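Pilin (Streptococcus pyogenes serotype M1, PDB 3GLD) forms the backbone of the streptococcal pilus as isopeptide-linked, head-to-tail stacked subunits, supporting adhesion to host cells, bacterial aggregation and biofilm formation. Local coordinates at residues A[35-41]-A[66-72]; A[58-62]-A[86-92]; A[200-204]-A[223-227]; A[238-244]-A[273-279]. The protein carries 2 engineered substitutions. All blocks are in the same frame, centred on the assembly; numbering follows the deposited sequence.

Contact 1 (A[35-41]-A[66-72])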
# COMPACT_ATOMS: atom_id res chain seq x y z
N PRO A 35 -5.18 0.31 1.41
CA PRO A 35 -5.69 -0.71 2.34
C PRO A 35 -5.99 -0.16 3.75
O PRO A 35 -5.33 0.78 4.19
CB PRO A 35 -4.54 -1.73 2.39
CG PRO A 35 -3.32 -0.93 2.03
CD PRO A 35 -3.77 0.10 1.06
N ASN A 36 -6.98 -0.74 4.42
CA ASN A 36 -7.25 -0.49 5.83
C ASN A 36 -6.20 -1.25 6.64
O ASN A 36 -6.29 -2.46 6.77
CB ASN A 36 -8.62 -1.01 6.28
CG ASN A 36 -9.76 -0.52 5.44
OD1 ASN A 36 -10.65 -1.30 5.09
ND2 ASN A 36 -9.78 0.77 5.12
N THR A 37 -5.21 -0.54 7.17
CA THR A 37 -4.15 -1.17 7.95
C THR A 37 -3.45 -0.13 8.85
O THR A 37 -3.51 1.06 8.58
CB THR A 37 -3.08 -1.81 7.02
OG1 THR A 37 -2.09 -2.50 7.81
CG2 THR A 37 -2.37 -0.74 6.19
N ASP A 38 -2.79 -0.62 9.89
CA ASP A 38 -1.82 0.19 10.66
C ASP A 38 -0.42 -0.03 10.13
O ASP A 38 -0.15 -1.05 9.49
CB ASP A 38 -1.84 -0.23 12.12
CG ASP A 38 -3.14 0.11 12.82
OD1 ASP A 38 -3.90 0.94 12.27
OD2 ASP A 38 -3.39 -0.45 13.92
N PHE A 39 0.48 0.92 10.41
CA PHE A 39 1.91 0.68 10.38
C PHE A 39 2.47 1.12 11.74
O PHE A 39 2.09 2.17 12.26
CB PHE A 39 2.60 1.45 9.24
CG PHE A 39 2.19 0.98 7.88
CD1 PHE A 39 2.66 -0.22 7.37
CD2 PHE A 39 1.29 1.72 7.12
CE1 PHE A 39 2.25 -0.67 6.12
CE2 PHE A 39 0.88 1.29 5.87
CZ PHE A 39 1.37 0.10 5.36
N THR A 40 3.37 0.30 12.29
CA THR A 40 3.85 0.45 13.65
C THR A 40 5.35 0.76 13.64
O THR A 40 6.11 0.26 12.79
CB THR A 40 3.55 -0.81 14.51
OG1 THR A 40 2.14 -0.94 14.66
CG2 THR A 40 4.15 -0.69 15.92
N PHE A 41 5.76 1.59 14.59
CA PHE A 41 7.15 2.01 14.71
C PHE A 41 7.58 1.81 16.13
O PHE A 41 6.80 2.03 17.06
CB PHE A 41 7.33 3.47 14.26
CG PHE A 41 6.62 3.78 12.96
CD1 PHE A 41 7.21 3.47 11.75
CD2 PHE A 41 5.35 4.35 12.97
CE1 PHE A 41 6.54 3.73 10.56
CE2 PHE A 41 4.68 4.62 11.79
CZ PHE A 41 5.28 4.30 10.58
N THR A 66 4.60 3.25 18.46
CA THR A 66 3.59 4.19 18.02
C THR A 66 3.13 3.76 16.63
O THR A 66 3.83 3.01 15.92
CB THR A 66 4.13 5.65 18.03
OG1 THR A 66 3.02 6.56 17.96
CG2 THR A 66 5.11 5.91 16.87
N LYS A 67 1.95 4.22 16.23
CA LYS A 67 1.42 3.80 14.94
C LYS A 67 0.75 4.89 14.15
O LYS A 67 0.39 5.94 14.71
CB LYS A 67 0.51 2.59 15.09
CG LYS A 67 -0.63 2.75 16.00
CD LYS A 67 -1.49 1.52 15.96
CE LYS A 67 -2.95 1.91 16.00
NZ LYS A 67 -3.76 0.73 16.38
N VAL A 68 0.65 4.65 12.84
CA VAL A 68 -0.19 5.42 11.95
C VAL A 68 -1.25 4.45 11.41
O VAL A 68 -1.09 3.22 11.53
CB VAL A 68 0.61 6.04 10.79
CG1 VAL A 68 1.60 7.10 11.30
CG2 VAL A 68 1.34 4.94 9.98
N THR A 69 -2.32 4.99 10.84
CA THR A 69 -3.44 4.20 10.36
C THR A 69 -3.85 4.72 8.99
O THR A 69 -3.97 5.94 8.79
CB THR A 69 -4.65 4.25 11.32
OG1 THR A 69 -4.35 3.49 12.49
CG2 THR A 69 -5.90 3.65 10.68
N TYR A 70 -4.04 3.79 8.06
CA TYR A 70 -4.56 4.09 6.73
C TYR A 70 -5.96 3.48 6.60
O TYR A 70 -6.26 2.47 7.24
CB TYR A 70 -3.61 3.55 5.66
CG TYR A 70 -2.36 4.38 5.48
CD1 TYR A 70 -2.31 5.40 4.54
CD2 TYR A 70 -1.23 4.17 6.28
CE1 TYR A 70 -1.19 6.18 4.38
CE2 TYR A 70 -0.08 4.96 6.12
CZ TYR A 70 -0.08 5.96 5.16
OH TYR A 70 1.02 6.75 4.98
N THR A 71 -6.81 4.10 5.79
CA THR A 71 -8.12 3.50 5.43
C THR A 71 -8.41 3.69 3.96
O THR A 71 -7.74 4.47 3.28
CB THR A 71 -9.34 4.14 6.17
OG1 THR A 71 -9.26 5.57 6.09
CG2 THR A 71 -9.46 3.68 7.60
N ASN A 72 -9.43 3.00 3.46
CA ASN A 72 -9.83 3.14 2.05
C ASN A 72 -10.07 4.61 1.67
O ASN A 72 -9.73 5.03 0.56
CB ASN A 72 -11.08 2.28 1.73
CG ASN A 72 -10.84 0.77 1.92
OD1 ASN A 72 -11.79 0.04 2.18
ND2 ASN A 72 -9.59 0.32 1.80
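Phe-41 and Tyr-70 lose the most surface where strand 37-41 pairs antiparallel with strand 66-70, near opposite ends of the ladder. Phe-41 is fixed by its backbone, N to Thr-66 O 2.7 Å, and its ring edge meets Val-68, CE2 to CG2 3.8 Å. Tyr-70 N donates to Thr-37 O (2.8 Å), and its ring meets Phe-39 obliquely, Tyr-70 CD2 to Phe-39 CE2 3.6 Å; Tyr-70 OH is bonded to Asn-79 O. These aromatics share a face with Val-68, turned toward Lys-23 and Asn-155, the isopeptide partners of this domain. The Phe-41 side chain lies about 4 Å from that of Ala-104, engineered at the site whose natural residue autocatalyses that bond. On the other face, Asp-38 receives Thr-69 OG1 on OD1 (2.6 Å) and forms a salt bridge from OD2 to Lys-67 NZ (2.8 Å). The ladder is two-faced: its apolar side helps line the cross-linking site, while the Asp-38 to Lys-67 salt bridge and Thr-69 hydrogen bond lie on the more exposed face.

Contact 2 (A[58-62]-A[86-92])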
# COMPACT_ATOMS: atom_id res chain seq x y z
N GLY A 58 19.97 4.79 25.83
CA GLY A 58 18.67 5.41 26.05
C GLY A 58 17.93 4.82 27.23
O GLY A 58 18.14 3.66 27.58
N VAL A 59 17.08 5.61 27.88
CA VAL A 59 16.22 5.07 28.95
C VAL A 59 14.92 4.62 28.25
O VAL A 59 14.30 5.40 27.55
CB VAL A 59 15.91 6.13 30.04
CG1 VAL A 59 15.01 5.53 31.13
CG2 VAL A 59 17.20 6.70 30.67
N ALA A 60 14.53 3.36 28.47
CA ALA A 60 13.39 2.76 27.77
C ALA A 60 12.09 3.54 28.01
O ALA A 60 11.86 4.02 29.11
CB ALA A 60 13.22 1.30 28.20
N LEU A 61 11.26 3.70 26.98
CA LEU A 61 10.03 4.48 27.13
C LEU A 61 8.93 3.61 27.70
O LEU A 61 8.95 2.39 27.53
CB LEU A 61 9.59 5.08 25.78
CG LEU A 61 10.25 6.38 25.29
CD1 LEU A 61 11.70 6.16 24.99
CD2 LEU A 61 9.57 6.90 24.02
N ASN A 62 7.96 4.22 28.38
CA ASN A 62 6.76 3.52 28.81
C ASN A 62 5.96 2.91 27.66
O ASN A 62 5.36 1.85 27.82
CB ASN A 62 5.85 4.44 29.59
CG ASN A 62 6.32 4.64 31.00
OD1 ASN A 62 7.11 3.84 31.53
ND2 ASN A 62 5.86 5.71 31.63
N ASP A 86 6.72 9.62 22.83
CA ASP A 86 6.56 10.49 23.97
C ASP A 86 7.62 10.19 25.05
O ASP A 86 7.57 9.14 25.70
CB ASP A 86 5.13 10.35 24.52
CG ASP A 86 4.86 11.25 25.71
OD1 ASP A 86 5.68 12.14 26.04
OD2 ASP A 86 3.78 11.07 26.31
N PHE A 87 8.57 11.12 25.19
CA PHE A 87 9.64 11.07 26.21
C PHE A 87 9.31 11.89 27.49
O PHE A 87 10.10 11.92 28.43
CB PHE A 87 10.97 11.59 25.65
CG PHE A 87 11.48 10.86 24.41
CD1 PHE A 87 12.52 9.96 24.52
CD2 PHE A 87 10.92 11.11 23.15
CE1 PHE A 87 13.02 9.29 23.39
CE2 PHE A 87 11.40 10.43 22.00
CZ PHE A 87 12.46 9.53 22.13
N SER A 88 8.16 12.56 27.52
CA SER A 88 7.84 13.49 28.63
C SER A 88 7.86 12.84 30.01
O SER A 88 8.13 13.51 31.01
CB SER A 88 6.49 14.19 28.39
OG SER A 88 5.42 13.25 28.33
N GLU A 89 7.60 11.53 30.08
CA GLU A 89 7.67 10.84 31.36
C GLU A 89 8.97 10.08 31.61
O GLU A 89 9.14 9.46 32.68
CB GLU A 89 6.46 9.94 31.55
CG GLU A 89 5.17 10.73 31.61
CD GLU A 89 3.97 9.87 31.91
OE1 GLU A 89 3.90 9.34 33.04
OE2 GLU A 89 3.10 9.74 31.01
N VAL A 90 9.89 10.13 30.65
CA VAL A 90 11.17 9.45 30.83
C VAL A 90 12.02 10.19 31.88
O VAL A 90 12.20 11.40 31.80
CB VAL A 90 11.95 9.31 29.49
CG1 VAL A 90 13.35 8.74 29.75
CG2 VAL A 90 11.19 8.41 28.54
N THR A 91 12.51 9.46 32.87
CA THR A 91 13.42 10.06 33.85
C THR A 91 14.87 9.93 33.35
O THR A 91 15.40 8.82 33.24
CB THR A 91 13.28 9.41 35.24
OG1 THR A 91 11.89 9.32 35.58
CG2 THR A 91 14.00 10.26 36.30
N PHE A 92 15.48 11.08 33.04
CA PHE A 92 16.93 11.18 32.77
C PHE A 92 17.64 11.71 34.03
O PHE A 92 17.38 12.83 34.46
CB PHE A 92 17.21 12.11 31.59
CG PHE A 92 16.53 11.68 30.31
CD1 PHE A 92 17.01 10.59 29.59
CD2 PHE A 92 15.42 12.37 29.84
CE1 PHE A 92 16.39 10.18 28.40
CE2 PHE A 92 14.78 11.97 28.65
CZ PHE A 92 15.28 10.87 27.92
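Two loops without regular secondary structure meet here through side chains, with Leu-61 CD2 centred almost exactly over the Phe-87 ring: it lies 4.2 Å from the ring centroid and only 6° off the normal, a clear CH-pi contact. The receiving loop is built on an Asx turn that overlaps a type I beta turn. Asp-86 OD1 accepts from Ser-88 N (2.9 Å) and from Ser-88 OG (2.6 Å), and also pairs with Lys-18; Val-90 N closes the type I turn on Phe-87 O at 2.9 Å. This bend brings Phe-87 and Val-90 to the same apolar cluster. Leu-61, the residue most covered in this contact, lies against both, with its CG 3.9 Å from Val-90 CG2. Deeper in, Phe-87 meets Tyr-100 edge-to-face and Phe-92 touches Val-124, so the loops help close one end of the beta-sandwich of the first pilin domain, far from its isopeptide site. Val-59 extends the cluster along the chain, its CB 3.7 Å from Val-90 CG1. Just beyond, Val-59 CG2 sits 4.0 Å from Phe-92 CD1 and 3.8 Å from the carbonyl oxygen of Thr-91.

Contact 3 (A[200-204]-A[223-227])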
# COMPACT_ATOMS: atom_id res chain seq x y z
N GLU A 200 -10.91 -0.98 -17.95
CA GLU A 200 -10.78 -0.48 -19.32
C GLU A 200 -11.16 -1.59 -20.29
O GLU A 200 -10.62 -2.68 -20.17
CB GLU A 200 -9.33 -0.07 -19.65
CG GLU A 200 -8.85 1.21 -18.99
CD GLU A 200 -7.42 1.61 -19.43
OE1 GLU A 200 -6.79 0.86 -20.22
OE2 GLU A 200 -6.93 2.66 -18.96
N LYS A 201 -12.08 -1.32 -21.21
CA LYS A 201 -12.47 -2.27 -22.25
C LYS A 201 -11.88 -1.84 -23.58
O LYS A 201 -12.06 -0.68 -23.99
CB LYS A 201 -14.01 -2.40 -22.36
CG LYS A 201 -14.44 -3.35 -23.49
CD LYS A 201 -15.94 -3.68 -23.45
CE LYS A 201 -16.36 -4.30 -24.78
NZ LYS A 201 -17.74 -4.83 -24.79
N THR A 202 -11.19 -2.77 -24.24
CA THR A 202 -10.56 -2.52 -25.54
C THR A 202 -11.27 -3.32 -26.64
O THR A 202 -11.52 -4.51 -26.48
CB THR A 202 -9.05 -2.88 -25.50
OG1 THR A 202 -8.44 -2.11 -24.45
CG2 THR A 202 -8.35 -2.57 -26.82
N THR A 203 -11.61 -2.62 -27.72
CA THR A 203 -12.25 -3.21 -28.89
C THR A 203 -11.33 -3.03 -30.07
O THR A 203 -10.46 -2.15 -30.09
CB THR A 203 -13.62 -2.55 -29.20
OG1 THR A 203 -13.44 -1.15 -29.46
CG2 THR A 203 -14.58 -2.72 -28.03
N LYS A 204 -11.48 -3.89 -31.07
CA LYS A 204 -10.72 -3.75 -32.30
C LYS A 204 -11.14 -2.43 -32.95
O LYS A 204 -12.30 -2.02 -32.85
CB LYS A 204 -10.99 -4.96 -33.19
CG LYS A 204 -11.05 -6.28 -32.40
CD LYS A 204 -11.23 -7.52 -33.26
CE LYS A 204 -9.93 -7.94 -33.94
NZ LYS A 204 -9.76 -9.42 -33.98
N THR A 223 -19.31 -7.61 -21.77
CA THR A 223 -19.36 -8.44 -22.97
C THR A 223 -18.08 -8.28 -23.74
O THR A 223 -17.47 -7.21 -23.73
CB THR A 223 -20.56 -8.06 -23.90
OG1 THR A 223 -20.41 -6.71 -24.37
CG2 THR A 223 -21.89 -8.17 -23.18
N LEU A 224 -17.69 -9.33 -24.45
CA LEU A 224 -16.53 -9.27 -25.33
C LEU A 224 -16.81 -10.04 -26.63
O LEU A 224 -17.37 -11.13 -26.60
CB LEU A 224 -15.29 -9.89 -24.67
CG LEU A 224 -14.70 -9.27 -23.39
CD1 LEU A 224 -13.66 -10.16 -22.76
CD2 LEU A 224 -14.13 -7.94 -23.72
N LYS A 225 -16.39 -9.47 -27.75
CA LYS A 225 -16.27 -10.24 -28.99
C LYS A 225 -14.85 -10.83 -29.10
O LYS A 225 -13.97 -10.48 -28.30
CB LYS A 225 -16.54 -9.34 -30.21
CG LYS A 225 -17.87 -8.57 -30.20
CD LYS A 225 -17.92 -7.60 -31.41
CE LYS A 225 -19.26 -6.87 -31.58
NZ LYS A 225 -19.54 -5.92 -30.46
N ASP A 226 -14.64 -11.72 -30.08
CA ASP A 226 -13.30 -12.17 -30.42
C ASP A 226 -12.31 -11.00 -30.48
O ASP A 226 -12.61 -9.97 -31.10
CB ASP A 226 -13.32 -12.86 -31.79
CG ASP A 226 -11.93 -13.29 -32.24
OD1 ASP A 226 -11.37 -14.20 -31.61
OD2 ASP A 226 -11.41 -12.71 -33.22
N GLY A 227 -11.12 -11.18 -29.90
CA GLY A 227 -10.09 -10.15 -29.99
C GLY A 227 -10.32 -8.92 -29.10
O GLY A 227 -9.57 -7.96 -29.17
O HOH W 1 -18.96 -4.59 -21.86
O HOH W 2 -12.14 -10.70 -34.80
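Lys-201 stretches its fully extended side chain (all four chi angles near t) across to Thr-223, where NZ donates to Thr-223 O at 2.6 Å. A water reinforces the link, accepting from Lys-201 NZ (3.2 Å) and Thr-223 N (3.0 Å), so the ammonium group anchors to the backbone of the strand on both sides of one residue. Lys-201 CE lies 4.4 Å from Leu-224 CD2, and Ile-230 touches both side chains. In the CnaB-like beta-sandwich of the second domain, strand 196-202 belongs to one sheet and strand 220-224 forms an outer strand of another, so these bonds run between sheets at the surface. Lys-204 makes the second crossing. Its NZ is a long 3.8 Å from Asp-226 OD2, a salt bridge supplemented by a water 2.8 Å from Lys-204 NZ and 2.7 Å from Asp-226 OD2; Asp-226 OD1 accepts from Val-168 N. Gly-227, at positive phi, packs beside the Lys-204 chain, its O 3.9 Å from Lys-204 CG, and a beta carbon would clash with Lys-204 NZ.

Contact 4 (A[238-244]-A[273-279])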
# COMPACT_ATOMS: atom_id res chain seq x y z
N GLY A 238 -3.95 -9.45 -3.08
CA GLY A 238 -4.64 -10.15 -2.00
C GLY A 238 -6.16 -10.24 -2.10
O GLY A 238 -6.83 -10.64 -1.15
N VAL A 239 -6.71 -9.91 -3.27
CA VAL A 239 -8.17 -9.89 -3.47
C VAL A 239 -8.63 -11.13 -4.22
O VAL A 239 -8.10 -11.46 -5.29
CB VAL A 239 -8.65 -8.60 -4.18
CG1 VAL A 239 -10.12 -8.74 -4.67
CG2 VAL A 239 -8.55 -7.39 -3.24
N ASP A 240 -9.62 -11.81 -3.65
CA ASP A 240 -10.22 -12.96 -4.34
C ASP A 240 -11.15 -12.51 -5.44
O ASP A 240 -11.79 -11.46 -5.33
CB ASP A 240 -10.98 -13.86 -3.37
CG ASP A 240 -10.08 -14.50 -2.35
OD1 ASP A 240 -8.86 -14.28 -2.41
OD2 ASP A 240 -10.58 -15.23 -1.49
N TYR A 241 -11.24 -13.31 -6.50
CA TYR A 241 -12.16 -12.99 -7.58
C TYR A 241 -12.55 -14.24 -8.38
O TYR A 241 -11.86 -15.26 -8.34
CB TYR A 241 -11.60 -11.88 -8.48
CG TYR A 241 -10.36 -12.28 -9.25
CD1 TYR A 241 -10.47 -12.91 -10.50
CD2 TYR A 241 -9.08 -12.03 -8.74
CE1 TYR A 241 -9.33 -13.30 -11.20
CE2 TYR A 241 -7.95 -12.41 -9.42
CZ TYR A 241 -8.08 -13.04 -10.67
OH TYR A 241 -6.96 -13.40 -11.36
N VAL A 242 -13.66 -14.12 -9.10
CA VAL A 242 -14.13 -15.13 -10.03
C VAL A 242 -14.54 -14.41 -11.30
O VAL A 242 -15.20 -13.35 -11.24
CB VAL A 242 -15.37 -15.89 -9.49
CG1 VAL A 242 -15.73 -17.07 -10.42
CG2 VAL A 242 -15.14 -16.41 -8.07
N VAL A 243 -14.14 -14.96 -12.44
CA VAL A 243 -14.64 -14.53 -13.74
C VAL A 243 -15.40 -15.67 -14.40
O VAL A 243 -14.90 -16.79 -14.49
CB VAL A 243 -13.51 -14.12 -14.71
CG1 VAL A 243 -14.11 -13.45 -15.96
CG2 VAL A 243 -12.49 -13.19 -14.02
N THR A 244 -16.62 -15.39 -14.87
CA THR A 244 -17.39 -16.41 -15.56
C THR A 244 -18.02 -15.85 -16.83
O THR A 244 -18.53 -14.72 -16.86
CB THR A 244 -18.54 -16.94 -14.68
OG1 THR A 244 -19.58 -15.97 -14.66
CG2 THR A 244 -18.10 -17.21 -13.27
N SER A 273 -15.95 -21.04 -16.29
CA SER A 273 -15.61 -20.29 -15.08
C SER A 273 -14.18 -20.51 -14.59
O SER A 273 -13.63 -21.60 -14.67
CB SER A 273 -16.58 -20.64 -13.95
OG SER A 273 -16.30 -19.87 -12.79
N THR A 274 -13.57 -19.44 -14.08
CA THR A 274 -12.37 -19.59 -13.27
C THR A 274 -12.80 -20.22 -11.94
O THR A 274 -13.97 -20.17 -11.57
CB THR A 274 -11.65 -18.23 -13.00
OG1 THR A 274 -12.50 -17.34 -12.26
CG2 THR A 274 -11.24 -17.58 -14.32
N GLU A 275 -11.86 -20.82 -11.24
CA GLU A 275 -12.08 -21.06 -9.82
C GLU A 275 -11.90 -19.71 -9.11
O GLU A 275 -11.60 -18.70 -9.74
CB GLU A 275 -11.06 -22.08 -9.30
CG GLU A 275 -11.13 -23.46 -9.93
CD GLU A 275 -9.87 -24.26 -9.65
OE1 GLU A 275 -8.79 -23.65 -9.44
OE2 GLU A 275 -9.96 -25.51 -9.64
N GLN A 276 -12.08 -19.69 -7.79
CA GLN A 276 -11.77 -18.49 -7.04
C GLN A 276 -10.25 -18.25 -7.08
O GLN A 276 -9.47 -19.06 -6.60
CB GLN A 276 -12.29 -18.58 -5.60
CG GLN A 276 -12.14 -17.28 -4.81
CD GLN A 276 -13.31 -17.02 -3.88
OE1 GLN A 276 -14.45 -16.82 -4.34
NE2 GLN A 276 -13.05 -17.00 -2.59
N GLU A 277 -9.85 -17.16 -7.70
CA GLU A 277 -8.45 -16.79 -7.77
C GLU A 277 -8.20 -15.74 -6.70
O GLU A 277 -9.12 -15.00 -6.35
CB GLU A 277 -8.11 -16.18 -9.13
CG GLU A 277 -7.94 -17.16 -10.27
CD GLU A 277 -6.88 -18.21 -10.00
OE1 GLU A 277 -5.77 -17.86 -9.55
OE2 GLU A 277 -7.15 -19.39 -10.27
N THR A 278 -6.96 -15.69 -6.22
CA THR A 278 -6.48 -14.64 -5.32
C THR A 278 -5.39 -13.84 -6.01
O THR A 278 -4.41 -14.40 -6.49
CB THR A 278 -5.94 -15.23 -4.01
OG1 THR A 278 -7.02 -15.87 -3.32
CG2 THR A 278 -5.36 -14.15 -3.10
N SER A 279 -5.58 -12.52 -6.09
CA SER A 279 -4.65 -11.70 -6.84
C SER A 279 -3.29 -11.61 -6.14
O SER A 279 -3.23 -11.54 -4.91
CB SER A 279 -5.22 -10.31 -7.08
OG SER A 279 -5.34 -9.60 -5.88
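This is an antiparallel pairing at the edge of the four-stranded sheet in the second domain, where strand 240-245 carries the short outermost strand 277-278. Tyr-241 and Glu-277 form its central hydrogen-bonded pair, Tyr-241 N to Glu-277 O at 2.7 Å and Glu-277 N to Tyr-241 O at 2.8 Å. The Tyr-241 ring lies with one face against Glu-277 CB, 3.8 Å from the ring centroid, while the Glu-277 carboxylate pairs with Lys-267. Next to it, Asp-240 OD1 accepts from Thr-278 OG1 (2.6 Å). Past the strand end, Ser-279 N donates to Val-239 O (2.8 Å) and Gly-238 N to Ser-279 O (2.9 Å). In the other direction the register slips by one residue, and a side chain takes the place of backbone: Val-243 N donates to Thr-274 OG1 (2.9 Å), which itself donates to Glu-275 O (3.0 Å), while Thr-274 N returns a bond to Val-243 O (3.0 Å). Tyr-241 and Val-243 reach Leu-162 in the core. Strand 240-245 ends at Glu-245, which autocatalyses the Lys-166 to Asn-290 isopeptide bond, an internal cross-link characteristic of CnaB-like pilin domains.

From the N terminus, segment 35-41 opens contact 1 and 58-62 opens contact 2 before 66-72 closes the first; 86-92 closes the second, so the two loops cross inside the first domain. Their centres lie about 24 Å apart, contact 1 toward the domain junction, where Asn-36 and Asn-72 bond to Tyr-190 of the second domain, and contact 2 toward the far end. In the second domain the contacts follow in series: contact 3 closes at 223-227 before contact 4 opens at 238-244 and closes at 273-279. These two reach opposite outer strands of one four-stranded sheet, contact 3 joining it to strand 196-202 of another. Contacts 2 and 3, about 62 Å between centres, mark the molecule's elongation.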